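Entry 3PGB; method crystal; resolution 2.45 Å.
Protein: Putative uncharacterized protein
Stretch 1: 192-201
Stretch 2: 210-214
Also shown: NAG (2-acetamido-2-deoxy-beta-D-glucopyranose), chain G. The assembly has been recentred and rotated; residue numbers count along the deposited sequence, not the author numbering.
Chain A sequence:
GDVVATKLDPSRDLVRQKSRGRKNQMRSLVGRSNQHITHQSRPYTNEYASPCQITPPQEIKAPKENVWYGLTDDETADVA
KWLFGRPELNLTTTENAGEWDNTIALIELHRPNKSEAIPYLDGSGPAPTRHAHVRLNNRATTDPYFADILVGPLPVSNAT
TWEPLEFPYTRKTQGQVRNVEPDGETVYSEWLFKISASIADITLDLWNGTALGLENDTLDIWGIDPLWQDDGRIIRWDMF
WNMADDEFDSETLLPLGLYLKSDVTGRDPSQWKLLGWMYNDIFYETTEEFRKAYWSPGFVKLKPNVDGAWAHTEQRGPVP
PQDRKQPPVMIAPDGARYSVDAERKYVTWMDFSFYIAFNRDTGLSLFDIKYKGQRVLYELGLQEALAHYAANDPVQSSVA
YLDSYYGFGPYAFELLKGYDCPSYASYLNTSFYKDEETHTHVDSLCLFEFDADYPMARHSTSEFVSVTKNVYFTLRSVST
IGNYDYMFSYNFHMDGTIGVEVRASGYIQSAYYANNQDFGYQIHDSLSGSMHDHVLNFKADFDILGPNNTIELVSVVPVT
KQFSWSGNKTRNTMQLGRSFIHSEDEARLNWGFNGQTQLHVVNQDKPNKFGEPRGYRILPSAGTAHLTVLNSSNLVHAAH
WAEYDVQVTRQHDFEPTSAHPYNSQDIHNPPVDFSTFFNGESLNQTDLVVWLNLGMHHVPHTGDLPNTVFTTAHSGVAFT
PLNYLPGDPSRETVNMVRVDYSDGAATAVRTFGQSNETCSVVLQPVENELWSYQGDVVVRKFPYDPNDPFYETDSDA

Stretch 1 (192-201) LFKISASIAD
Stretch 2 210-214: TALGL

Packing of a segment without regular structure, 210-214, extended at Thr210 and Ala211, against a helix that includes Phe193, Ser196 and Ala197, and against Ala200 at the start of the next helix, within a single chain; the contact buries 316 Å² summed over both sides. The first helix enters from earlier in the chain with phi/psi near -65/-40 and is held by Ser196 N to Leu192 O (2.8 Å) and Ala197 N to Phe193 O (2.9 Å). Ile199 (phi/psi -126/30) is outside helical geometry and takes the N-cap position before the helix that starts at Ala200. In the second stretch Thr210 (-145/148) and Ala211 (-122/104) are extended, Leu212 turns at -125/-12, and Gly213 adopts 96/25. The two stretches run in opposite senses, with CA atoms of Phe193 and Leu212 4.9 Å apart, those of Ser196 and Ala211 6.4 Å, and those of Ala200 and Thr210 5.9 Å.

Leu212 and Phe193 cover the most surface. Phe193 points its CA-to-CB bond toward the segment, with chi1 -69° (m) and chi2 -28°, and lays one ring face against backbone. Gly213 CA sits 3.8 Å from the ring centroid, 26° off the normal, a CH-pi contact whose closest pair is Phe193 CE2 to Gly213 CA at 3.5 Å. Glycine suits this place twice over: an ideal CB would lie 2.9 Å from Phe193 CD2, and at these backbone angles it would also jam against the carbonyl O of Leu212. That same oxygen, Leu212 O, comes within 3.5 Å of Phe193 CG.

Leu212 starts with CA-to-CB pointing away, but its m,t rotamer (chi1 -50°, chi2 174°) brings CD2 back to the helix. There Leu212 CD2 packs on two alanine methyls, 3.8 Å from Ala197 CB and 4.4 Å from Ala200 CB.

Ala211 contributes polar backbone as well as its methyl group, with Ala211 CB 4.4 Å from Phe193 CE1. The buried Ser196, chi1 177° (t), points toward the segment and donates from OG to Ala211 O at 2.8 Å, the one direct hydrogen bond between the stretches. A water donates to Ser196 OG at 2.7 Å and accepts from Ala211 N at 3.0 Å, so the serine hydroxyl serves both backbone polar groups of Ala211, one directly and one through water.

At the far end, Thr210 (chi1 52°, p) places CG2 4.1 Å from Ala200 O, while Thr210 OG1 accepts a hydrogen bond from N2 of the NAG at 2.9 Å.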

ATOM      1  N   LEU A 192      41.020  20.630   9.052  1.00 24.43           N
ATOM      2  CA  LEU A 192      40.493  19.510   9.844  1.00 24.37           C
ATOM      3  C   LEU A 192      41.571  18.564  10.361  1.00 24.41           C
ATOM      4  O   LEU A 192      41.601  18.249  11.547  1.00 24.42           O
ATOM      5  CB  LEU A 192      39.453  18.716   9.044  1.00 24.28           C
ATOM      6  CG  LEU A 192      38.108  19.415   8.816  1.00 23.86           C
ATOM      7  CD1 LEU A 192      37.270  18.650   7.804  1.00 23.18           C
ATOM      8  CD2 LEU A 192      37.356  19.588  10.129  1.00 22.48           C
ATOM      9  N   PHE A 193      42.452  18.120   9.476  1.00 24.68           N
ATOM     10  CA  PHE A 193      43.532  17.216   9.868  1.00 25.07           C
ATOM     11  C   PHE A 193      44.536  17.875  10.810  1.00 25.08           C
ATOM     12  O   PHE A 193      45.108  17.209  11.671  1.00 25.30           O
ATOM     13  CB  PHE A 193      44.276  16.668   8.642  1.00 25.24           C
ATOM     14  CG  PHE A 193      43.471  15.702   7.802  1.00 25.89           C
ATOM     15  CD1 PHE A 193      42.461  14.914   8.354  1.00 26.39           C
ATOM     16  CD2 PHE A 193      43.760  15.551   6.454  1.00 26.50           C
ATOM     17  CE1 PHE A 193      41.746  14.023   7.566  1.00 26.49           C
ATOM     18  CE2 PHE A 193      43.051  14.652   5.664  1.00 26.75           C
ATOM     19  CZ  PHE A 193      42.044  13.890   6.221  1.00 26.48           C
ATOM     20  N   LYS A 194      44.760  19.173  10.647  1.00 25.14           N
ATOM     21  CA  LYS A 194      45.652  19.889  11.550  1.00 25.37           C
ATOM     22  C   LYS A 194      45.033  19.981  12.947  1.00 25.13           C
ATOM     23  O   LYS A 194      45.707  19.728  13.944  1.00 24.97           O
ATOM     24  CB  LYS A 194      46.019  21.268  10.980  1.00 25.62           C
ATOM     25  CG  LYS A 194      46.884  21.151   9.721  1.00 26.66           C
ATOM     26  CD  LYS A 194      47.593  22.447   9.323  1.00 28.12           C
ATOM     27  CE  LYS A 194      48.694  22.158   8.289  1.00 28.51           C
ATOM     28  NZ  LYS A 194      49.211  23.390   7.626  1.00 29.62           N
ATOM     29  N   ILE A 195      43.743  20.310  13.005  1.00 24.88           N
ATOM     30  CA  ILE A 195      43.005  20.337  14.268  1.00 24.71           C
ATOM     31  C   ILE A 195      42.942  18.941  14.889  1.00 24.60           C
ATOM     32  O   ILE A 195      43.081  18.791  16.105  1.00 24.59           O
ATOM     33  CB  ILE A 195      41.563  20.880  14.084  1.00 24.67           C
ATOM     34  CG1 ILE A 195      41.586  22.364  13.711  1.00 24.44           C
ATOM     35  CG2 ILE A 195      40.749  20.687  15.359  1.00 24.18           C
ATOM     36  CD1 ILE A 195      40.279  22.866  13.138  1.00 24.67           C
ATOM     37  N   SER A 196      42.740  17.925  14.055  1.00 24.41           N
ATOM     38  CA  SER A 196      42.687  16.553  14.537  1.00 24.38           C
ATOM     39  C   SER A 196      44.028  16.104  15.114  1.00 24.22           C
ATOM     40  O   SER A 196      44.061  15.381  16.102  1.00 24.24           O
ATOM     41  CB  SER A 196      42.251  15.601  13.426  1.00 24.32           C
ATOM     42  OG  SER A 196      42.283  14.265  13.893  1.00 24.60           O
ATOM     43  N   ALA A 197      45.126  16.527  14.492  1.00 24.27           N
ATOM     44  CA  ALA A 197      46.471  16.252  15.023  1.00 24.31           C
ATOM     45  C   ALA A 197      46.681  16.932  16.377  1.00 24.23           C
ATOM     46  O   ALA A 197      47.473  16.468  17.191  1.00 24.34           O
ATOM     47  CB  ALA A 197      47.551  16.691  14.030  1.00 23.97           C
ATOM     48  N   SER A 198      45.966  18.032  16.600  1.00 24.23           N
ATOM     49  CA  SER A 198      45.948  18.723  17.892  1.00 24.44           C
ATOM     50  C   SER A 198      45.407  17.835  19.027  1.00 24.41           C
ATOM     51  O   SER A 198      45.751  18.034  20.195  1.00 24.33           O
ATOM     52  CB  SER A 198      45.099  19.997  17.789  1.00 24.40           C
ATOM     53  OG  SER A 198      45.494  20.950  18.750  1.00 25.58           O
ATOM     54  N   ILE A 199      44.543  16.878  18.673  1.00 24.44           N
ATOM     55  CA  ILE A 199      43.945  15.951  19.633  1.00 24.22           C
ATOM     56  C   ILE A 199      44.167  14.488  19.230  1.00 24.28           C
ATOM     57  O   ILE A 199      43.346  13.620  19.545  1.00 24.49           O
ATOM     58  CB  ILE A 199      42.431  16.238  19.817  1.00 24.08           C
ATOM     59  CG1 ILE A 199      41.644  15.985  18.531  1.00 24.00           C
ATOM     60  CG2 ILE A 199      42.219  17.678  20.248  1.00 23.97           C
ATOM     61  CD1 ILE A 199      40.155  15.864  18.768  1.00 23.76           C
ATOM     62  N   ALA A 200      45.281  14.214  18.551  1.00 24.16           N
ATOM     63  CA  ALA A 200      45.603  12.855  18.111  1.00 24.17           C
ATOM     64  C   ALA A 200      45.774  11.913  19.297  1.00 24.30           C
ATOM     65  O   ALA A 200      45.339  10.759  19.256  1.00 24.33           O
ATOM     66  CB  ALA A 200      46.857  12.852  17.274  1.00 24.08           C
ATOM     67  N   ASP A 201      46.419  12.405  20.351  1.00 24.38           N
ATOM     68  CA  ASP A 201      46.572  11.629  21.578  1.00 24.38           C
ATOM     69  C   ASP A 201      45.207  11.284  22.182  1.00 24.06           C
ATOM     70  O   ASP A 201      45.032  10.203  22.748  1.00 23.99           O
ATOM     71  CB  ASP A 201      47.433  12.389  22.593  1.00 24.49           C
ATOM     72  CG  ASP A 201      46.780  13.673  23.069  1.00 25.24           C
ATOM     73  OD1 ASP A 201      46.272  14.440  22.217  1.00 25.97           O
ATOM     74  OD2 ASP A 201      46.771  13.921  24.297  1.00 26.09           O
ATOM     75  N   THR A 210      43.280   7.491  14.638  1.00 28.08           N
ATOM     76  CA  THR A 210      43.698   8.831  14.244  1.00 28.17           C
ATOM     77  C   THR A 210      43.154   9.174  12.863  1.00 28.34           C
ATOM     78  O   THR A 210      42.986   8.295  12.016  1.00 28.02           O
ATOM     79  CB  THR A 210      45.244   8.973  14.188  1.00 28.17           C
ATOM     80  OG1 THR A 210      45.797   7.928  13.379  1.00 28.35           O
ATOM     81  CG2 THR A 210      45.863   8.917  15.575  1.00 27.92           C
ATOM     82  N   ALA A 211      42.872  10.460  12.657  1.00 28.81           N
ATOM     83  CA  ALA A 211      42.623  11.022  11.329  1.00 29.03           C
ATOM     84  C   ALA A 211      43.635  12.142  11.090  1.00 29.31           C
ATOM     85  O   ALA A 211      43.509  13.233  11.650  1.00 29.14           O
ATOM     86  CB  ALA A 211      41.199  11.555  11.225  1.00 28.99           C
ATOM     87  N   LEU A 212      44.652  11.854  10.281  1.00 29.85           N
ATOM     88  CA  LEU A 212      45.700  12.830   9.960  1.00 30.25           C
ATOM     89  C   LEU A 212      45.916  13.074   8.455  1.00 30.69           C
ATOM     90  O   LEU A 212      46.591  14.031   8.077  1.00 30.94           O
ATOM     91  CB  LEU A 212      47.014  12.387  10.603  1.00 30.12           C
ATOM     92  CG  LEU A 212      46.923  12.024  12.085  1.00 29.99           C
ATOM     93  CD1 LEU A 212      48.246  11.449  12.576  1.00 29.91           C
ATOM     94  CD2 LEU A 212      46.504  13.235  12.912  1.00 29.33           C
ATOM     95  N   GLY A 213      45.337  12.229   7.608  1.00 31.34           N
ATOM     96  CA  GLY A 213      45.539  12.303   6.155  1.00 31.79           C
ATOM     97  C   GLY A 213      46.621  11.361   5.649  1.00 32.10           C
ATOM     98  O   GLY A 213      47.210  11.598   4.599  1.00 32.16           O
ATOM     99  N   LEU A 214      46.870  10.288   6.395  1.00 32.71           N
ATOM    100  CA  LEU A 214      47.901   9.300   6.067  1.00 33.10           C
ATOM    101  C   LEU A 214      47.270   7.951   5.712  1.00 33.33           C
ATOM    102  O   LEU A 214      46.061   7.758   5.868  1.00 33.27           O
ATOM    103  CB  LEU A 214      48.846   9.132   7.263  1.00 33.15           C
ATOM    104  CG  LEU A 214      49.915  10.202   7.552  1.00 33.60           C
ATOM    105  CD1 LEU A 214      49.654  11.534   6.850  1.00 33.60           C
ATOM    106  CD2 LEU A 214      50.037  10.422   9.066  1.00 33.14           C
TER
HETATM  107  C1  NAG G2361      49.958   7.126  12.136  1.00 42.57           C
HETATM  108  C2  NAG G2361      49.600   6.712  13.561  1.00 43.95           C
HETATM  109  C3  NAG G2361      49.850   7.871  14.528  1.00 44.54           C
HETATM  110  C4  NAG G2361      51.257   8.456  14.356  1.00 44.82           C
HETATM  111  C5  NAG G2361      51.590   8.678  12.871  1.00 44.99           C
HETATM  112  C6  NAG G2361      53.039   9.137  12.659  1.00 45.74           C
HETATM  113  C7  NAG G2361      47.780   5.197  14.292  1.00 45.08           C
HETATM  114  C8  NAG G2361      46.306   4.915  14.237  1.00 44.69           C
HETATM  115  N2  NAG G2361      48.210   6.280  13.623  1.00 44.70           N
HETATM  116  O3  NAG G2361      49.659   7.431  15.860  1.00 44.91           O
HETATM  117  O4  NAG G2361      51.367   9.675  15.071  1.00 44.54           O
HETATM  118  O5  NAG G2361      51.324   7.508  12.103  1.00 43.65           O
HETATM  119  O6  NAG G2361      53.968   8.187  13.148  1.00 46.61           O
HETATM  120  O7  NAG G2361      48.506   4.440  14.937  1.00 45.30           O
HETATM  121  O   HOH W   1      43.265  12.085  15.141  1.00 26.06           O